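Long-range contact in maternal effect protein oskar (Drosophila melanogaster, PDB 5A4A), which probably binds RNA through its SGNH-hydrolase-like OSK domain while inducing the germline in the fly: residues L22-M33 against T79-V88. Sequence-based numbering, arbitrary orientation.
Sequences LLDFPLMGDDFM and TQIIVNIGSV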
loop_
_atom_site.group_PDB
_atom_site.type_symbol
_atom_site.label_atom_id
_atom_site.label_comp_id
_atom_site.label_asym_id
_atom_site.label_seq_id
_atom_site.Cartn_x
_atom_site.Cartn_y
_atom_site.Cartn_z
ATOM N N LEU A 22 6.925 4.249 -9.367
ATOM C CA LEU A 22 6.210 5.435 -9.791
ATOM C C LEU A 22 7.255 6.555 -9.855
ATOM O O LEU A 22 7.831 6.921 -8.832
ATOM C CB LEU A 22 5.108 5.733 -8.768
ATOM C CG LEU A 22 3.940 6.706 -8.978
ATOM C CD1 LEU A 22 2.835 6.390 -7.982
ATOM C CD2 LEU A 22 4.360 8.115 -8.785
ATOM N N LEU A 23 7.537 7.053 -11.061
ATOM C CA LEU A 23 8.500 8.150 -11.256
ATOM C C LEU A 23 9.856 7.907 -10.582
ATOM O O LEU A 23 10.399 8.796 -9.912
ATOM C CB LEU A 23 7.922 9.479 -10.770
ATOM C CG LEU A 23 6.593 9.915 -11.390
ATOM C CD1 LEU A 23 6.142 11.232 -10.800
ATOM C CD2 LEU A 23 6.704 10.011 -12.916
ATOM N N ASP A 24 10.378 6.699 -10.767
ATOM C CA ASP A 24 11.645 6.259 -10.185
ATOM C C ASP A 24 11.600 6.002 -8.672
ATOM O O ASP A 24 12.620 5.661 -8.085
ATOM C CB ASP A 24 12.815 7.189 -10.562
ATOM C CG ASP A 24 13.044 7.271 -12.065
ATOM O OD1 ASP A 24 13.000 6.220 -12.742
ATOM O OD2 ASP A 24 13.269 8.394 -12.570
ATOM N N PHE A 25 10.429 6.144 -8.050
ATOM C CA PHE A 25 10.249 5.717 -6.661
ATOM C C PHE A 25 9.714 4.287 -6.607
ATOM O O PHE A 25 8.684 3.997 -7.210
ATOM C CB PHE A 25 9.213 6.589 -5.953
ATOM C CG PHE A 25 9.610 8.038 -5.799
ATOM C CD1 PHE A 25 10.385 8.457 -4.727
ATOM C CD2 PHE A 25 9.165 8.984 -6.704
ATOM C CE1 PHE A 25 10.727 9.793 -4.580
ATOM C CE2 PHE A 25 9.506 10.321 -6.562
ATOM C CZ PHE A 25 10.285 10.720 -5.501
ATOM N N PRO A 26 10.379 3.392 -5.855
ATOM C CA PRO A 26 9.738 2.089 -5.640
ATOM C C PRO A 26 8.400 2.282 -4.926
ATOM O O PRO A 26 8.275 3.198 -4.113
ATOM C CB PRO A 26 10.719 1.365 -4.706
ATOM C CG PRO A 26 12.048 2.041 -4.943
ATOM C CD PRO A 26 11.689 3.492 -5.186
ATOM N N LEU A 27 7.420 1.452 -5.262
ATOM C CA LEU A 27 6.118 1.454 -4.609
ATOM C C LEU A 27 6.041 0.280 -3.668
ATOM O O LEU A 27 6.350 -0.850 -4.059
ATOM C CB LEU A 27 5.007 1.299 -5.640
ATOM C CG LEU A 27 4.771 2.475 -6.569
ATOM C CD1 LEU A 27 3.804 2.060 -7.659
ATOM C CD2 LEU A 27 4.209 3.640 -5.768
ATOM N N MET A 28 5.596 0.528 -2.442
ATOM C CA MET A 28 5.341 -0.577 -1.519
ATOM C C MET A 28 3.881 -0.568 -1.106
ATOM O O MET A 28 3.359 0.457 -0.704
ATOM C CB MET A 28 6.230 -0.485 -0.278
ATOM C CG MET A 28 5.952 -1.614 0.717
ATOM S SD MET A 28 7.276 -1.858 1.917
ATOM C CE MET A 28 7.129 -0.397 2.951
ATOM N N GLY A 29 3.211 -1.702 -1.214
ATOM C CA GLY A 29 1.798 -1.722 -0.883
ATOM C C GLY A 29 1.194 -3.087 -1.111
ATOM O O GLY A 29 1.912 -4.051 -1.283
ATOM N N ASP A 30 -0.133 -3.139 -1.111
ATOM C CA ASP A 30 -0.876 -4.392 -1.270
ATOM C C ASP A 30 -1.552 -4.465 -2.650
ATOM O O ASP A 30 -1.072 -3.847 -3.596
ATOM C CB ASP A 30 -1.867 -4.548 -0.103
ATOM C CG ASP A 30 -2.766 -3.340 0.069
ATOM O OD1 ASP A 30 -3.278 -2.825 -0.948
ATOM O OD2 ASP A 30 -2.970 -2.898 1.224
ATOM N N ASP A 31 -2.651 -5.216 -2.787
ATOM C CA ASP A 31 -3.314 -5.323 -4.091
ATOM C C ASP A 31 -3.727 -4.007 -4.715
ATOM O O ASP A 31 -3.765 -3.910 -5.937
ATOM C CB ASP A 31 -4.555 -6.212 -4.039
ATOM C CG ASP A 31 -4.223 -7.683 -4.114
ATOM O OD1 ASP A 31 -3.873 -8.165 -5.225
ATOM O OD2 ASP A 31 -4.330 -8.355 -3.066
ATOM N N PHE A 32 -4.059 -3.001 -3.902
ATOM C CA PHE A 32 -4.523 -1.736 -4.483
ATOM C C PHE A 32 -3.441 -1.032 -5.295
ATOM O O PHE A 32 -3.663 -0.663 -6.444
ATOM C CB PHE A 32 -5.124 -0.801 -3.430
ATOM C CG PHE A 32 -6.392 -1.323 -2.827
ATOM C CD1 PHE A 32 -7.560 -1.386 -3.579
ATOM C CD2 PHE A 32 -6.417 -1.762 -1.518
ATOM C CE1 PHE A 32 -8.729 -1.874 -3.030
ATOM C CE2 PHE A 32 -7.588 -2.252 -0.961
ATOM C CZ PHE A 32 -8.742 -2.317 -1.726
ATOM N N MET A 33 -2.269 -0.848 -4.704
ATOM C CA MET A 33 -1.161 -0.276 -5.450
ATOM C C MET A 33 -0.604 -1.245 -6.497
ATOM O O MET A 33 -0.174 -0.812 -7.560
ATOM C CB MET A 33 -0.067 0.237 -4.511
ATOM C CG MET A 33 -0.454 1.512 -3.765
ATOM S SD MET A 33 -0.791 2.853 -4.913
ATOM C CE MET A 33 0.710 2.779 -5.864
ATOM N N THR A 79 17.243 5.770 -0.310
ATOM C CA THR A 79 16.170 5.439 -1.251
ATOM C C THR A 79 14.817 5.853 -0.684
ATOM O O THR A 79 14.506 5.534 0.457
ATOM C CB THR A 79 16.145 3.937 -1.590
ATOM O OG1 THR A 79 17.367 3.587 -2.242
ATOM C CG2 THR A 79 14.978 3.606 -2.517
ATOM N N GLN A 80 14.031 6.574 -1.483
ATOM C CA GLN A 80 12.686 6.984 -1.094
ATOM C C GLN A 80 11.667 6.019 -1.669
ATOM O O GLN A 80 11.696 5.713 -2.868
ATOM C CB GLN A 80 12.380 8.404 -1.573
ATOM C CG GLN A 80 13.270 9.479 -0.952
ATOM C CD GLN A 80 13.135 10.810 -1.659
ATOM O OE1 GLN A 80 12.286 11.634 -1.306
ATOM N NE2 GLN A 80 13.976 11.033 -2.661
ATOM N N ILE A 81 10.778 5.534 -0.803
ATOM C CA ILE A 81 9.781 4.540 -1.198
ATOM C C ILE A 81 8.378 5.089 -0.961
ATOM O O ILE A 81 8.079 5.559 0.132
ATOM C CB ILE A 81 9.954 3.240 -0.365
ATOM C CG1 ILE A 81 11.369 2.663 -0.544
ATOM C CG2 ILE A 81 8.864 2.200 -0.712
ATOM C CD1 ILE A 81 11.661 1.444 0.340
ATOM N N ILE A 82 7.518 5.034 -1.977
ATOM C CA ILE A 82 6.132 5.458 -1.787
ATOM C C ILE A 82 5.331 4.297 -1.192
ATOM O O ILE A 82 5.264 3.212 -1.770
ATOM C CB ILE A 82 5.494 5.962 -3.104
ATOM C CG1 ILE A 82 6.263 7.191 -3.627
ATOM C CG2 ILE A 82 4.022 6.310 -2.891
ATOM C CD1 ILE A 82 5.800 7.701 -5.003
ATOM N N VAL A 83 4.713 4.545 -0.041
ATOM C CA VAL A 83 4.072 3.492 0.746
ATOM C C VAL A 83 2.560 3.658 0.854
ATOM O O VAL A 83 2.067 4.735 1.187
ATOM C CB VAL A 83 4.645 3.476 2.173
ATOM C CG1 VAL A 83 3.967 2.393 3.019
ATOM C CG2 VAL A 83 6.161 3.271 2.132
ATOM N N ASN A 84 1.827 2.587 0.553
ATOM C CA ASN A 84 0.398 2.533 0.853
ATOM C C ASN A 84 0.129 1.214 1.559
ATOM O O ASN A 84 0.058 0.162 0.923
ATOM C CB ASN A 84 -0.443 2.627 -0.430
ATOM C CG ASN A 84 -1.938 2.677 -0.145
ATOM O OD1 ASN A 84 -2.655 1.686 -0.334
ATOM N ND2 ASN A 84 -2.418 3.831 0.314
ATOM N N ILE A 85 -0.005 1.262 2.877
ATOM C CA ILE A 85 -0.025 0.039 3.662
ATOM C C ILE A 85 -1.014 0.166 4.826
ATOM O O ILE A 85 -1.136 1.230 5.449
ATOM C CB ILE A 85 1.419 -0.310 4.147
ATOM C CG1 ILE A 85 1.567 -1.792 4.505
ATOM C CG2 ILE A 85 1.867 0.602 5.297
ATOM C CD1 ILE A 85 1.501 -2.725 3.300
ATOM N N GLY A 86 -1.732 -0.914 5.101
ATOM C CA GLY A 86 -2.687 -0.925 6.194
ATOM C C GLY A 86 -4.058 -1.459 5.825
ATOM O O GLY A 86 -4.793 -1.905 6.711
ATOM N N SER A 87 -4.426 -1.391 4.542
ATOM C CA SER A 87 -5.743 -1.872 4.119
ATOM C C SER A 87 -5.941 -3.334 4.480
ATOM O O SER A 87 -7.027 -3.718 4.906
ATOM C CB SER A 87 -5.991 -1.684 2.611
ATOM O OG SER A 87 -6.126 -0.313 2.291
ATOM N N VAL A 88 -4.895 -4.146 4.322
ATOM C CA VAL A 88 -5.023 -5.578 4.608
ATOM C C VAL A 88 -5.228 -5.805 6.111
ATOM O O VAL A 88 -6.088 -6.591 6.508
ATOM C CB VAL A 88 -3.817 -6.398 4.108
ATOM C CG1 VAL A 88 -4.037 -7.891 4.397
ATOM C CG2 VAL A 88 -3.617 -6.205 2.608
HETATM O O HOH W 1 13.720 6.522 -4.999
HETATM O O HOH W 2 -1.908 -0.740 -1.726
HETATM O O HOH W 3 -2.014 -3.359 3.715
HETATM O O HOH W 4 -3.342 -0.308 1.797
#
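P26, M28 and their partners I82 and N84 illustrate how neighbouring parallel strands of an SGNH-hydrolase-like domain are laced together. I82 N donates to P26 O, M28 N to I82 O at 2.8 Å with a nearly straight N-H...O angle of 174°, and N84 N to M28 O, so the bonds pass from strand to strand in the staggered parallel pattern. On one side of this ladder I82 rewards tracing outward. Its CB meets L27 CD2 at 3.8 Å, and CG2 touches the same methyl, the two side chains running alongside each other. The other branch, with CG1 anti to the carbonyl carbon (chi1 -62°), leads to F25: CG1 lies 3.8 Å from F25 CB, and the terminal CD1 touches F25 CB, the F25 ring at CG and CD2 and, at 4.1 Å, L22 CD2. The F25 ring also presents its edge to Q80 O, which lies in the ring plane 3.6 Å from CD1, while Q80 CB packs 3.7 Å from CE1 and the amide stands almost upright to the ring, at 82°. An alanine at F25 would keep the CB contact but is likely to open a gap where the ring lay between I82 CD1 and Q80 CB. On the other side, M28 CE reaches V83 CG2 at 3.9 Å. Where the strands give way to helices, D30 caps its own helix through OD1, accepting from F32 N, and its OD2 takes bonds from two waters that reach the backbone N atoms of G86, S87 and V88, coupling the two helix starts; N84 ND2 is held by T120. Strand 25-29 thus lies between strands 56-58 and 80-84, strand 116-120 continues the sheet beyond 80-84, helix 192-204 packs on L22, and helices 31-40 and 87-91 follow the paired strands.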